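Local coordinates for protein UDP-glucose 4-epimerase (Brucella ovis, PDB 4WOK) that probably interconverts UDP-glucose and UDP-galactose by inverting the sugar at C4, using a bound NAD as its redox cofactor, at residues G18-I23 against S50-G55; R101-G106 against N149-T154; D195-L200 against A204-A209. The protein carries 2 engineered substitutions. All coordinates share one frame; numbering follows the deposited sequence. Where two conformers were deposited one is given.

Interaction 1: G18-I23 against S50-G55. With NAD (nicotinamide-adenine-dinucleotide), chain B.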
loop_
_atom_site.group_PDB
_atom_site.type_symbol
_atom_site.label_atom_id
_atom_site.label_comp_id
_atom_site.label_asym_id
_atom_site.label_seq_id
_atom_site.Cartn_x
_atom_site.Cartn_y
_atom_site.Cartn_z
ATOM N N GLY A 18 -2.990 10.885 -3.886
ATOM C CA GLY A 18 -2.044 10.386 -2.893
ATOM C C GLY A 18 -0.684 10.107 -3.525
ATOM O O GLY A 18 0.160 9.412 -2.950
ATOM N N GLY A 19 -0.461 10.669 -4.711
ATOM C CA GLY A 19 0.753 10.420 -5.483
ATOM C C GLY A 19 2.049 11.054 -4.995
ATOM O O GLY A 19 3.114 10.854 -5.599
ATOM N N ALA A 20 1.985 11.810 -3.903
ATOM C CA ALA A 20 3.199 12.368 -3.294
ATOM C C ALA A 20 3.737 11.466 -2.177
ATOM O O ALA A 20 4.798 11.736 -1.586
ATOM C CB ALA A 20 2.913 13.776 -2.748
ATOM N N GLY A 21 3.000 10.402 -1.879
ATOM C CA GLY A 21 3.383 9.487 -0.810
ATOM C C GLY A 21 4.303 8.373 -1.293
ATOM O O GLY A 21 4.789 8.393 -2.417
ATOM N N PHE A 22 4.532 7.396 -0.429
ATOM C CA PHE A 22 5.467 6.302 -0.696
ATOM C C PHE A 22 5.053 5.462 -1.923
ATOM O O PHE A 22 5.732 5.460 -2.963
ATOM C CB PHE A 22 5.573 5.442 0.570
ATOM C CG PHE A 22 6.410 4.190 0.420
ATOM C CD1 PHE A 22 7.638 4.219 -0.233
ATOM C CD2 PHE A 22 5.980 2.994 0.982
ATOM C CE1 PHE A 22 8.408 3.055 -0.361
ATOM C CE2 PHE A 22 6.738 1.842 0.867
ATOM C CZ PHE A 22 7.957 1.869 0.200
ATOM N N ILE A 23 3.935 4.758 -1.834
ATOM C CA ILE A 23 3.540 3.891 -2.946
ATOM C C ILE A 23 3.086 4.702 -4.178
ATOM O O ILE A 23 3.336 4.301 -5.322
ATOM C CB ILE A 23 2.419 2.928 -2.498
ATOM C CG1 ILE A 23 2.873 2.158 -1.251
ATOM C CG2 ILE A 23 2.072 1.954 -3.585
ATOM C CD1 ILE A 23 1.750 1.357 -0.594
ATOM N N SER A 50 8.460 17.079 -2.935
ATOM C CA SER A 50 9.688 16.750 -3.659
ATOM C C SER A 50 9.643 15.373 -4.317
ATOM O O SER A 50 10.504 15.047 -5.137
ATOM C CB SER A 50 10.893 16.802 -2.718
ATOM O OG SER A 50 10.704 15.881 -1.664
ATOM N N ALA A 51 8.648 14.561 -3.964
ATOM C CA ALA A 51 8.508 13.235 -4.576
ATOM C C ALA A 51 7.655 13.288 -5.854
ATOM O O ALA A 51 7.424 12.265 -6.497
ATOM C CB ALA A 51 7.903 12.248 -3.583
ATOM N N VAL A 52 7.169 14.471 -6.201
ATOM C CA VAL A 52 6.338 14.608 -7.391
ATOM C C VAL A 52 7.254 15.055 -8.533
ATOM O O VAL A 52 7.395 16.249 -8.809
ATOM C CB VAL A 52 5.176 15.596 -7.164
ATOM C CG1 VAL A 52 4.264 15.647 -8.381
ATOM C CG2 VAL A 52 4.347 15.175 -5.924
ATOM N N ARG A 53 7.894 14.084 -9.178
ATOM C CA ARG A 53 8.971 14.386 -10.112
ATOM C C ARG A 53 8.659 14.006 -11.543
ATOM O O ARG A 53 9.497 14.215 -12.408
ATOM C CB ARG A 53 10.261 13.665 -9.699
ATOM C CG ARG A 53 10.582 13.807 -8.210
ATOM C CD ARG A 53 11.897 13.096 -7.842
ATOM N NE ARG A 53 12.046 13.016 -6.384
ATOM C CZ ARG A 53 12.822 12.132 -5.765
ATOM N NH1 ARG A 53 13.515 11.251 -6.482
ATOM N NH2 ARG A 53 12.896 12.113 -4.429
ATOM N N TRP A 54 7.485 13.438 -11.797
ATOM C CA TRP A 54 7.245 12.839 -13.121
ATOM C C TRP A 54 6.071 13.423 -13.887
ATOM O O TRP A 54 5.684 12.891 -14.924
ATOM C CB TRP A 54 7.064 11.326 -12.972
ATOM C CG TRP A 54 8.348 10.687 -12.564
ATOM C CD1 TRP A 54 9.349 10.265 -13.384
ATOM C CD2 TRP A 54 8.799 10.470 -11.228
ATOM N NE1 TRP A 54 10.392 9.775 -12.638
ATOM C CE2 TRP A 54 10.072 9.880 -11.304
ATOM C CE3 TRP A 54 8.234 10.689 -9.970
ATOM C CZ2 TRP A 54 10.806 9.516 -10.172
ATOM C CZ3 TRP A 54 8.965 10.326 -8.841
ATOM C CH2 TRP A 54 10.230 9.748 -8.953
ATOM N N GLY A 55 5.526 14.524 -13.389
ATOM C CA GLY A 55 4.452 15.223 -14.069
ATOM C C GLY A 55 3.871 16.343 -13.209
ATOM O O GLY A 55 4.493 16.793 -12.247
HETATM P PA NAD B . 1.657 7.524 2.429
HETATM O O1A NAD B . 1.026 8.251 3.601
HETATM O O2A NAD B . 3.106 7.630 2.056
HETATM O O5B NAD B . 0.836 8.166 1.044
HETATM C C5B NAD B . -0.433 8.673 1.393
HETATM C C4B NAD B . -0.618 9.911 0.477
HETATM O O4B NAD B . -1.980 10.357 0.511
HETATM C C3B NAD B . 0.267 10.981 1.126
HETATM O O3B NAD B . 1.019 11.583 0.103
HETATM C C2B NAD B . -0.774 11.952 1.737
HETATM O O2B NAD B . -0.305 13.242 1.729
HETATM C C1B NAD B . -1.967 11.782 0.728
HETATM N N9A NAD B . -3.274 12.054 1.358
HETATM C C8A NAD B . -3.803 11.542 2.564
HETATM N N7A NAD B . -5.041 11.985 2.810
HETATM C C5A NAD B . -5.325 12.821 1.723
HETATM C C6A NAD B . -6.464 13.592 1.402
HETATM N N6A NAD B . -7.552 13.609 2.243
HETATM N N1A NAD B . -6.482 14.319 0.261
HETATM C C2A NAD B . -5.368 14.279 -0.540
HETATM N N3A NAD B . -4.202 13.595 -0.354
HETATM C C4A NAD B . -4.237 12.866 0.804
HETATM O O3 NAD B . 1.032 6.065 2.680
HETATM P PN NAD B . 1.439 4.903 1.633
HETATM O O1N NAD B . 2.039 5.280 0.309
HETATM O O2N NAD B . 1.901 3.792 2.511
HETATM O O5D NAD B . -0.016 4.067 1.221
HETATM C C5D NAD B . -0.896 4.842 0.569
HETATM C C4D NAD B . -2.047 3.913 0.183
HETATM O O4D NAD B . -1.584 2.504 0.281
HETATM C C3D NAD B . -3.182 4.048 1.219
HETATM O O3D NAD B . -4.360 3.812 0.517
HETATM C C2D NAD B . -2.866 2.884 2.164
HETATM O O2D NAD B . -3.954 2.372 2.827
HETATM C C1D NAD B . -2.505 1.839 1.082
HETATM N N1N NAD B . -1.801 0.646 1.775
HETATM C C2N NAD B . -0.496 0.843 2.221
HETATM C C3N NAD B . 0.165 -0.240 2.858
HETATM C C7N NAD B . 1.575 -0.040 3.346
HETATM O O7N NAD B . 2.189 -0.973 3.874
HETATM N N7N NAD B . 2.159 1.201 3.190
HETATM C C4N NAD B . -0.509 -1.451 3.027
HETATM C C5N NAD B . -1.818 -1.611 2.571
HETATM C C6N NAD B . -2.468 -0.542 1.940
HETATM O O HOH W 1 5.062 11.457 -7.685
#
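Ala20 and Val52 meet methyl to methyl, Ala20 CB lying 3.8 Å from Val52 CG2, the branch that sits beside the valine's backbone N. Next to this pair the methyl of Ala51 is turned at the backbone of the other segment, with its CB 3.7 Å from Ala20 O. No direct hydrogen bond joins the two segments; instead one water donates to Gly19 O and, at 2.8 Å, to Ala51 O. The segment 18-23 leads from strand 13-17 into helix 22-33, and Gly19, Gly21 and Gly24 fit the GxGxxG pattern of Rossmann-type dinucleotide folds. Gly21 holds the N-cap position, and the first helical amides face the pyrophosphate of NAD: Phe22 N donates to O2A over 2.9 Å, almost straight at 174°. Ile23 N reaches O1N, also at 2.9 Å, with an angle of 165°; the helix start would further favour the negative charge. The Ile23 side chain then runs along the cofactor. Its CB stands 3.7 Å from NAD O1N. With chi1 at -54°, CG1 lies beside the backbone N, the same N that donates to this phosphate oxygen, and Ile23 CG1 is 3.6 Å from NAD O1N. Beyond it, the terminal CD1 passes to the nicotinamide half and touches NAD O4D and C2N, each at 3.6 Å from Ile23 CD1.

Interaction 2: R101-G106 against N149-T154. With NAD (nicotinamide-adenine-dinucleotide), chain B.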
loop_
_atom_site.group_PDB
_atom_site.type_symbol
_atom_site.label_atom_id
_atom_site.label_comp_id
_atom_site.label_asym_id
_atom_site.label_seq_id
_atom_site.Cartn_x
_atom_site.Cartn_y
_atom_site.Cartn_z
ATOM N N ARG A 101 -13.454 9.672 8.469
ATOM C CA ARG A 101 -13.505 10.916 7.695
ATOM C C ARG A 101 -12.660 10.824 6.417
ATOM O O ARG A 101 -13.150 11.069 5.318
ATOM C CB ARG A 101 -13.036 12.101 8.528
ATOM C CG ARG A 101 -12.830 13.385 7.719
ATOM C CD ARG A 101 -12.384 14.548 8.600
ATOM N NE ARG A 101 -12.168 15.778 7.828
ATOM C CZ ARG A 101 -13.125 16.663 7.567
ATOM N NH1 ARG A 101 -14.359 16.459 8.013
ATOM N NH2 ARG A 101 -12.853 17.759 6.863
ATOM N N ASN A 102 -11.382 10.480 6.572
ATOM C CA ASN A 102 -10.460 10.437 5.434
ATOM C C ASN A 102 -10.770 9.275 4.496
ATOM O O ASN A 102 -10.829 9.434 3.272
ATOM C CB ASN A 102 -9.010 10.335 5.926
ATOM C CG ASN A 102 -8.034 11.204 5.114
ATOM O OD1 ASN A 102 -8.359 12.328 4.705
ATOM N ND2 ASN A 102 -6.820 10.687 4.904
ATOM N N ASN A 103 -10.981 8.098 5.058
ATOM C CA ASN A 103 -11.095 6.903 4.229
ATOM C C ASN A 103 -12.482 6.616 3.664
ATOM O O ASN A 103 -12.602 6.079 2.560
ATOM C CB ASN A 103 -10.631 5.697 5.018
ATOM C CG ASN A 103 -9.183 5.816 5.447
ATOM O OD1 ASN A 103 -8.538 6.853 5.227
ATOM N ND2 ASN A 103 -8.656 4.753 6.053
ATOM N N VAL A 104 -13.531 6.947 4.411
ATOM C CA VAL A 104 -14.890 6.766 3.900
ATOM C C VAL A 104 -15.389 8.069 3.271
ATOM O O VAL A 104 -15.724 8.092 2.095
ATOM C CB VAL A 104 -15.863 6.293 5.004
ATOM C CG1 VAL A 104 -17.284 6.098 4.436
ATOM C CG2 VAL A 104 -15.345 4.984 5.618
ATOM N N GLY A 105 -15.438 9.148 4.046
ATOM C CA GLY A 105 -15.802 10.446 3.488
ATOM C C GLY A 105 -14.920 10.874 2.315
ATOM O O GLY A 105 -15.425 11.336 1.282
ATOM N N GLY A 106 -13.606 10.730 2.461
ATOM C CA GLY A 106 -12.687 11.111 1.396
ATOM C C GLY A 106 -12.894 10.278 0.136
ATOM O O GLY A 106 -12.890 10.793 -0.987
ATOM N N ASN A 149 -10.259 -3.756 13.303
ATOM C CA ASN A 149 -9.948 -2.372 13.674
ATOM C C ASN A 149 -10.527 -1.381 12.659
ATOM O O ASN A 149 -10.856 -1.761 11.521
ATOM C CB ASN A 149 -8.435 -2.168 13.824
ATOM C CG ASN A 149 -7.660 -2.559 12.582
ATOM O OD1 ASN A 149 -7.914 -2.050 11.493
ATOM N ND2 ASN A 149 -6.686 -3.455 12.746
ATOM N N PRO A 150 -10.679 -0.110 13.070
ATOM C CA PRO A 150 -11.336 0.849 12.167
ATOM C C PRO A 150 -10.616 1.032 10.828
ATOM O O PRO A 150 -11.278 1.291 9.816
ATOM C CB PRO A 150 -11.328 2.148 12.984
ATOM C CG PRO A 150 -11.488 1.651 14.412
ATOM C CD PRO A 150 -10.609 0.400 14.452
ATOM N N TYR A 151 -9.295 0.895 10.812
ATOM C CA TYR A 151 -8.572 0.989 9.549
ATOM C C TYR A 151 -9.070 -0.065 8.564
ATOM O O TYR A 151 -9.480 0.278 7.455
ATOM C CB TYR A 151 -7.069 0.837 9.756
ATOM C CG TYR A 151 -6.303 0.696 8.453
ATOM C CD1 TYR A 151 -6.194 1.769 7.571
ATOM C CD2 TYR A 151 -5.692 -0.506 8.105
ATOM C CE1 TYR A 151 -5.498 1.648 6.381
ATOM C CE2 TYR A 151 -4.985 -0.633 6.913
ATOM C CZ TYR A 151 -4.894 0.450 6.059
ATOM O OH TYR A 151 -4.206 0.342 4.872
ATOM N N GLY A 152 -9.041 -1.336 8.972
ATOM C CA GLY A 152 -9.590 -2.409 8.158
ATOM C C GLY A 152 -11.054 -2.173 7.822
ATOM O O GLY A 152 -11.490 -2.386 6.696
ATOM N N ARG A 153 -11.818 -1.709 8.803
ATOM C CA ARG A 153 -13.236 -1.415 8.627
ATOM C C ARG A 153 -13.459 -0.404 7.509
ATOM O O ARG A 153 -14.306 -0.574 6.637
ATOM C CB ARG A 153 -13.815 -0.874 9.935
ATOM C CG ARG A 153 -15.328 -0.852 10.017
ATOM C CD ARG A 153 -15.839 -2.062 10.796
ATOM N NE ARG A 153 -16.465 -3.032 9.909
ATOM C CZ ARG A 153 -16.617 -4.320 10.188
ATOM N NH1 ARG A 153 -17.204 -5.111 9.298
ATOM N NH2 ARG A 153 -16.178 -4.816 11.344
ATOM N N THR A 154 -12.686 0.681 7.536
ATOM C CA THR A 154 -12.934 1.750 6.581
ATOM C C THR A 154 -12.468 1.369 5.172
ATOM O O THR A 154 -13.060 1.811 4.190
ATOM C CB THR A 154 -12.264 3.076 7.018
ATOM O OG1 THR A 154 -10.849 2.897 7.129
ATOM C CG2 THR A 154 -12.832 3.549 8.349
HETATM P PA NAD B . 1.657 7.524 2.429
HETATM O O1A NAD B . 1.026 8.251 3.601
HETATM O O2A NAD B . 3.106 7.630 2.056
HETATM O O5B NAD B . 0.836 8.166 1.044
HETATM C C5B NAD B . -0.433 8.673 1.393
HETATM C C4B NAD B . -0.618 9.911 0.477
HETATM O O4B NAD B . -1.980 10.357 0.511
HETATM C C3B NAD B . 0.267 10.981 1.126
HETATM O O3B NAD B . 1.019 11.583 0.103
HETATM C C2B NAD B . -0.774 11.952 1.737
HETATM O O2B NAD B . -0.305 13.242 1.729
HETATM C C1B NAD B . -1.967 11.782 0.728
HETATM N N9A NAD B . -3.274 12.054 1.358
HETATM C C8A NAD B . -3.803 11.542 2.564
HETATM N N7A NAD B . -5.041 11.985 2.810
HETATM C C5A NAD B . -5.325 12.821 1.723
HETATM C C6A NAD B . -6.464 13.592 1.402
HETATM N N6A NAD B . -7.552 13.609 2.243
HETATM N N1A NAD B . -6.482 14.319 0.261
HETATM C C2A NAD B . -5.368 14.279 -0.540
HETATM N N3A NAD B . -4.202 13.595 -0.354
HETATM C C4A NAD B . -4.237 12.866 0.804
HETATM O O3 NAD B . 1.032 6.065 2.680
HETATM P PN NAD B . 1.439 4.903 1.633
HETATM O O1N NAD B . 2.039 5.280 0.309
HETATM O O2N NAD B . 1.901 3.792 2.511
HETATM O O5D NAD B . -0.016 4.067 1.221
HETATM C C5D NAD B . -0.896 4.842 0.569
HETATM C C4D NAD B . -2.047 3.913 0.183
HETATM O O4D NAD B . -1.584 2.504 0.281
HETATM C C3D NAD B . -3.182 4.048 1.219
HETATM O O3D NAD B . -4.360 3.812 0.517
HETATM C C2D NAD B . -2.866 2.884 2.164
HETATM O O2D NAD B . -3.954 2.372 2.827
HETATM C C1D NAD B . -2.505 1.839 1.082
HETATM N N1N NAD B . -1.801 0.646 1.775
HETATM C C2N NAD B . -0.496 0.843 2.221
HETATM C C3N NAD B . 0.165 -0.240 2.858
HETATM C C7N NAD B . 1.575 -0.040 3.346
HETATM O O7N NAD B . 2.189 -0.973 3.874
HETATM N N7N NAD B . 2.159 1.201 3.190
HETATM C C4N NAD B . -0.509 -1.451 3.027
HETATM C C5N NAD B . -1.818 -1.611 2.571
HETATM C C6N NAD B . -2.468 -0.542 1.940
HETATM O O HOH W 2 -11.168 3.757 2.537
#
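Asn103 gives an amide hydrogen to Thr154, ND2 to OG1 being 3.1 Å with an N-H...O angle of 152°, the hydroxyl tilted from the amide plane. Asn103 CG stands anti to its carbonyl carbon, beside the backbone N, turning the amide to Thr154. Thr154 sets OG1 between its backbone N and carbonyl carbon (chi1 60°), which turns the hydroxyl to the asparagine and back over the first turn of its own helix. Thr154 CB lies 3.9 Å from Val104 CG2, the methyl beside that valine's backbone N. A water links the two backbones, donating to Asn103 O at 2.7 Å and to Thr154 O. The helical segments run nearly parallel, 12° apart, with axes 9.8 Å from each other, as expected for neighbouring helices on one face of a Rossmann sheet. Each also reaches NAD. Asn102 reads the adenine edge with both amide atoms, OD1 accepting from N6A at 2.9 Å and ND2 donating to N7A. Tyr151, which by sequence fits the tyrosine of the family's YxxxK motif, shares a hydrogen bond between OH and ribose O2D, 2.9 Å long. Asn103 ND2 also donates to Ser86 O; its two acceptors should fix the rotation of this buried amide.

Interaction 3: D195-L200 against A204-A209. With ZN (zinc ion), chain C.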
loop_
_atom_site.group_PDB
_atom_site.type_symbol
_atom_site.label_atom_id
_atom_site.label_comp_id
_atom_site.label_asym_id
_atom_site.label_seq_id
_atom_site.Cartn_x
_atom_site.Cartn_y
_atom_site.Cartn_z
ATOM N N ASP A 195 6.696 10.124 9.162
ATOM C CA ASP A 195 7.033 10.638 10.484
ATOM C C ASP A 195 5.738 10.841 11.264
ATOM O O ASP A 195 5.000 11.783 10.994
ATOM C CB ASP A 195 7.827 11.938 10.359
ATOM C CG ASP A 195 8.259 12.500 11.702
ATOM O OD1 ASP A 195 7.823 11.986 12.751
ATOM O OD2 ASP A 195 9.035 13.475 11.701
ATOM N N PRO A 196 5.459 9.958 12.238
ATOM C CA PRO A 196 6.319 8.871 12.709
ATOM C C PRO A 196 6.370 7.700 11.736
ATOM O O PRO A 196 5.399 7.443 11.009
ATOM C CB PRO A 196 5.651 8.456 14.022
ATOM C CG PRO A 196 4.205 8.662 13.749
ATOM C CD PRO A 196 4.134 9.916 12.889
ATOM N N GLU A 197 7.508 7.020 11.699
ATOM C CA GLU A 197 7.644 5.826 10.888
ATOM C C GLU A 197 7.186 4.632 11.714
ATOM O O GLU A 197 7.788 4.330 12.727
ATOM C CB GLU A 197 9.088 5.661 10.430
ATOM C CG GLU A 197 9.344 4.372 9.712
ATOM C CD GLU A 197 8.430 4.210 8.519
ATOM O OE1 GLU A 197 8.654 4.908 7.509
ATOM O OE2 GLU A 197 7.474 3.410 8.618
ATOM N N THR A 198 6.116 3.965 11.294
ATOM C CA THR A 198 5.505 2.908 12.104
ATOM C C THR A 198 5.657 1.514 11.496
ATOM O O THR A 198 5.243 0.528 12.098
ATOM C CB THR A 198 3.994 3.166 12.317
ATOM O OG1 THR A 198 3.315 3.093 11.054
ATOM C CG2 THR A 198 3.761 4.534 12.932
ATOM N N HIS A 199 6.239 1.430 10.305
ATOM C CA HIS A 199 6.302 0.153 9.602
ATOM C C HIS A 199 7.536 -0.625 10.044
ATOM O O HIS A 199 8.559 -0.037 10.385
ATOM C CB HIS A 199 6.280 0.376 8.093
ATOM C CG HIS A 199 4.994 0.983 7.613
ATOM N ND1 HIS A 199 4.916 2.256 7.090
ATOM C CD2 HIS A 199 3.730 0.494 7.609
ATOM C CE1 HIS A 199 3.657 2.524 6.778
ATOM N NE2 HIS A 199 2.921 1.470 7.080
ATOM N N LEU A 200 7.414 -1.946 10.040
ATOM C CA LEU A 200 8.369 -2.826 10.710
ATOM C C LEU A 200 9.778 -2.773 10.112
ATOM O O LEU A 200 10.752 -2.563 10.833
ATOM C CB LEU A 200 7.830 -4.260 10.685
ATOM C CG LEU A 200 8.524 -5.345 11.512
ATOM C CD1 LEU A 200 9.687 -5.948 10.746
ATOM C CD2 LEU A 200 8.962 -4.799 12.877
ATOM N N ALA A 204 13.084 -1.449 11.970
ATOM C CA ALA A 204 14.211 -2.341 12.251
ATOM C C ALA A 204 15.511 -1.745 11.701
ATOM O O ALA A 204 16.564 -1.820 12.339
ATOM C CB ALA A 204 13.960 -3.726 11.674
ATOM N N MET A 205 15.431 -1.130 10.525
ATOM C CA MET A 205 16.611 -0.529 9.903
ATOM C C MET A 205 17.071 0.717 10.644
ATOM O O MET A 205 18.274 0.924 10.859
ATOM C CB MET A 205 16.332 -0.187 8.435
ATOM C CG MET A 205 16.259 -1.410 7.565
ATOM S SD MET A 205 15.846 -1.057 5.851
ATOM C CE MET A 205 16.078 -2.701 5.171
ATOM N N MET A 206 16.116 1.552 11.022
ATOM C CA MET A 206 16.422 2.736 11.804
ATOM C C MET A 206 17.123 2.343 13.099
ATOM O O MET A 206 18.078 2.995 13.510
ATOM C CB MET A 206 15.151 3.526 12.104
ATOM C CG MET A 206 14.551 4.215 10.865
ATOM S SD MET A 206 12.867 4.792 11.168
ATOM C CE MET A 206 13.179 6.110 12.342
ATOM N N ALA A 207 16.654 1.266 13.719
ATOM C CA ALA A 207 17.243 0.795 14.975
ATOM C C ALA A 207 18.676 0.298 14.733
ATOM O O ALA A 207 19.591 0.640 15.472
ATOM C CB ALA A 207 16.389 -0.294 15.584
ATOM N N ALA A 208 18.870 -0.487 13.677
ATOM C CA ALA A 208 20.211 -0.959 13.323
ATOM C C ALA A 208 21.128 0.227 13.025
ATOM O O ALA A 208 22.315 0.198 13.321
ATOM C CB ALA A 208 20.150 -1.903 12.133
ATOM N N ALA A 209 20.556 1.286 12.464
ATOM C CA ALA A 209 21.329 2.468 12.095
ATOM C C ALA A 209 21.559 3.437 13.253
ATOM O O ALA A 209 22.351 4.370 13.130
ATOM C CB ALA A 209 20.641 3.197 10.954
HETATM ZN ZN ZN C . 6.288 3.766 6.768
#
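Glu197 OE2 is gripped twice: it binds the zinc ion at 2.2 Å and accepts a hydrogen bond from His199 N at 2.9 Å, using the anti lone pair at an N-H...O angle of 161°. The second oxygen, Glu197 OE1, stands farther from the metal at 2.7 Å, so the carboxylate binds unevenly. His199 ND1 coordinates the zinc at 2.1 Å, and Glu192 and His194 complete the site. The hydrogen bond from His199 N ties two zinc-binding residues together and should help hold the carboxylate's orientation. Glu197 reaches the metal through a bend: CG is anti to the backbone N (chi1 174°) and the chain folds at chi2 (56°). The bent chain presents CB and CG to helix 200-209, where Met206, itself folded at chi3, lays its sulfur 3.8 Å from Glu197 CG. Nearer the helix start, with His199 at the N-cap, Ala204 N donates to Leu200 O at 2.8 Å, an ordinary first helical turn. The zinc-binding loop comes after strand 180-182 and leads into helix 200-209, whose Leu200 and Ala204 pack on helix 269-280 while Met205 also meets helix 319-326.

In the fold
Interactions 1 and 2 meet different parts of one NAD: 18-23 supplies amides to the pyrophosphate, while 101-106 and 149-154 reach the adenine and the nicotinamide ribose. Their centres are 22 Å apart and their nearest atoms about 8 Å, so it is the cofactor that spans them. Interaction 3 comes closest to interaction 1, about 6 Å between nearest atoms, with centres 21 Å apart; Phe22 packs on Glu192, a zinc ligand. His199, a zinc ligand of interaction 3, itself touches NAD, and His194 binds zinc through ND1 and hydrogen-bonds NAD through NE2. The side chain of Glu197 stays about 8 Å from NAD, and interactions 2 and 3 lie 25 Å apart between centres.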